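Long-range contact in RE68959p (Drosophila melanogaster, PDB 6XWU), which is the centromere protein CENP-C, which probably helps build the kinetochore and maintain the centromere with the CENP-A chaperone CAL1: residues A[1342-1347]-A[1392-1397]. Sequence-based numbering, arbitrary orientation.
Sequences QKRSMK and TRYSIQ
Arg1344 reaches along the inner face of the sheet to the phenol end of Tyr1394, overlapping its CE2-CZ side with NH1. With CG anti to the backbone N (chi1 -175°) and the chain extended to NE, the guanidinium meets Tyr1394 OH at its edge, NH1 donating over 3.0 Å, its plane turned 35° from the ring; NE is hydrogen-bonded to Tyr1322 OH, from strand 1320-1324 of the other sheet. Lys1347 CG lies over one guanidinium face, toward its rim, and Lys1347 CB packs 3.9 Å from Tyr1394 CE1. A leucine in place of Tyr1394 would probably leave Arg1344 NH1 without its hydroxyl partner and open a gap beside Lys1347 CB.

The strands run antiparallel, with a beta bulge between two hydrogen-bonded pairs. Arg1344 N bonds to Ile1396 O at 2.8 Å, with a weak return bond from Ile1396 N, and Lys1347 and Tyr1394 exchange a second pair of N-H...O bonds. Between these pairs the register slips by one residue, Ser1345 and Met1346 together standing opposite Ser1395. A water fills in here, donating to Ser1345 O and to Tyr1394 O, and weakly accepting from Arg1344 NH1.

On the other face Lys1343 and Gln1397 lie side by side; the lysine bends at its last torsion (chi4 55°), so that NZ donates a hydrogen bond to Gln1397 OE1 (2.8 Å) from above the amide plane. Ser1395 OG sits 3.4 Å from Met1346 CB, and Met1346 SD rests 3.8 Å from Arg1393 CB.

Strand 1343-1348 is an outermost strand of the four-stranded sheet within this chain, a cupin-type beta sandwich, while 1393-1398 also pairs with strand 1362-1368. The face bearing Arg1344, Tyr1394 and Ile1396 turns to the second sheet, where Ile1396 packs on Phe1338 and Leu1356, Tyr1394 on Leu1354, and Arg1344 on Met1336 and Phe1338.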
# COMPACT_ATOMS: atom_id res chain seq x y z
N GLN A 1342 0.99 -18.06 -11.76
CA GLN A 1342 2.28 -17.65 -12.30
C GLN A 1342 3.36 -17.58 -11.22
O GLN A 1342 3.08 -17.21 -10.08
CB GLN A 1342 2.16 -16.29 -12.98
CG GLN A 1342 3.43 -15.88 -13.70
CD GLN A 1342 3.26 -14.65 -14.57
OE1 GLN A 1342 2.39 -13.82 -14.32
NE2 GLN A 1342 4.09 -14.54 -15.60
N LYS A 1343 4.59 -17.93 -11.61
CA LYS A 1343 5.76 -17.94 -10.72
C LYS A 1343 6.70 -16.79 -11.06
O LYS A 1343 7.04 -16.59 -12.23
CB LYS A 1343 6.53 -19.25 -10.87
CG LYS A 1343 5.77 -20.54 -10.63
CD LYS A 1343 6.79 -21.67 -10.43
CE LYS A 1343 6.18 -22.92 -9.80
NZ LYS A 1343 5.00 -23.41 -10.57
N ARG A 1344 7.14 -16.06 -10.04
CA ARG A 1344 8.27 -15.14 -10.17
C ARG A 1344 9.52 -15.83 -9.66
O ARG A 1344 9.55 -16.30 -8.52
CB ARG A 1344 8.02 -13.84 -9.39
CG ARG A 1344 9.14 -12.78 -9.58
CD ARG A 1344 8.70 -11.47 -8.93
NE ARG A 1344 9.58 -10.31 -9.15
CZ ARG A 1344 10.44 -9.83 -8.25
NH1 ARG A 1344 10.62 -10.44 -7.09
NH2 ARG A 1344 11.15 -8.75 -8.53
N SER A 1345 10.56 -15.88 -10.50
CA SER A 1345 11.76 -16.61 -10.16
C SER A 1345 12.45 -16.00 -8.95
O SER A 1345 12.13 -14.89 -8.50
CB SER A 1345 12.72 -16.65 -11.35
OG SER A 1345 12.15 -17.36 -12.44
N MET A 1346 13.40 -16.75 -8.40
CA MET A 1346 14.06 -16.31 -7.18
C MET A 1346 14.83 -15.02 -7.41
O MET A 1346 15.53 -14.86 -8.42
CB MET A 1346 15.03 -17.40 -6.69
CG MET A 1346 15.64 -17.08 -5.34
SD MET A 1346 17.21 -16.21 -5.49
CE MET A 1346 18.34 -17.61 -5.57
N LYS A 1347 14.70 -14.10 -6.47
CA LYS A 1347 15.44 -12.85 -6.45
C LYS A 1347 16.04 -12.68 -5.06
O LYS A 1347 15.67 -13.38 -4.12
CB LYS A 1347 14.53 -11.65 -6.79
CG LYS A 1347 13.85 -11.74 -8.17
CD LYS A 1347 14.83 -11.50 -9.30
CE LYS A 1347 14.23 -11.89 -10.66
NZ LYS A 1347 15.22 -11.91 -11.78
N THR A 1392 17.99 -11.51 1.94
CA THR A 1392 17.09 -12.65 1.84
C THR A 1392 16.80 -12.98 0.39
O THR A 1392 16.55 -12.08 -0.42
CB THR A 1392 15.81 -12.36 2.62
OG1 THR A 1392 16.13 -12.33 4.02
CG2 THR A 1392 14.70 -13.43 2.36
N ARG A 1393 16.87 -14.27 0.04
CA ARG A 1393 16.44 -14.75 -1.27
C ARG A 1393 14.98 -15.16 -1.20
O ARG A 1393 14.55 -15.76 -0.21
CB ARG A 1393 17.30 -15.93 -1.74
CG ARG A 1393 18.76 -15.59 -1.98
CD ARG A 1393 19.61 -16.88 -1.97
NE ARG A 1393 20.85 -16.74 -1.21
CZ ARG A 1393 20.93 -16.66 0.12
NH1 ARG A 1393 19.82 -16.70 0.85
NH2 ARG A 1393 22.11 -16.54 0.71
N TYR A 1394 14.20 -14.80 -2.22
CA TYR A 1394 12.77 -15.05 -2.11
C TYR A 1394 12.17 -15.35 -3.48
O TYR A 1394 12.60 -14.79 -4.50
CB TYR A 1394 12.06 -13.85 -1.46
CG TYR A 1394 12.02 -12.61 -2.33
CD1 TYR A 1394 13.15 -11.81 -2.48
CD2 TYR A 1394 10.86 -12.22 -2.99
CE1 TYR A 1394 13.13 -10.67 -3.27
CE2 TYR A 1394 10.82 -11.09 -3.79
CZ TYR A 1394 11.97 -10.32 -3.92
OH TYR A 1394 11.95 -9.19 -4.71
N SER A 1395 11.16 -16.22 -3.49
CA SER A 1395 10.40 -16.58 -4.68
C SER A 1395 8.92 -16.36 -4.38
O SER A 1395 8.49 -16.48 -3.23
CB SER A 1395 10.63 -18.05 -5.07
OG SER A 1395 11.92 -18.24 -5.65
N ILE A 1396 8.14 -16.04 -5.42
CA ILE A 1396 6.72 -15.75 -5.26
C ILE A 1396 5.93 -16.55 -6.29
O ILE A 1396 6.30 -16.59 -7.47
CB ILE A 1396 6.41 -14.25 -5.44
CG1 ILE A 1396 7.24 -13.39 -4.48
CG2 ILE A 1396 4.91 -14.01 -5.25
CD1 ILE A 1396 7.20 -11.92 -4.84
N GLN A 1397 4.82 -17.15 -5.86
CA GLN A 1397 3.93 -17.81 -6.79
C GLN A 1397 2.49 -17.40 -6.50
O GLN A 1397 2.07 -17.39 -5.34
CB GLN A 1397 4.05 -19.34 -6.72
CG GLN A 1397 3.05 -20.04 -7.64
CD GLN A 1397 3.42 -21.47 -7.95
OE1 GLN A 1397 3.14 -21.97 -9.03
NE2 GLN A 1397 4.05 -22.14 -6.99
O HOH W 1 10.78 -13.46 -6.51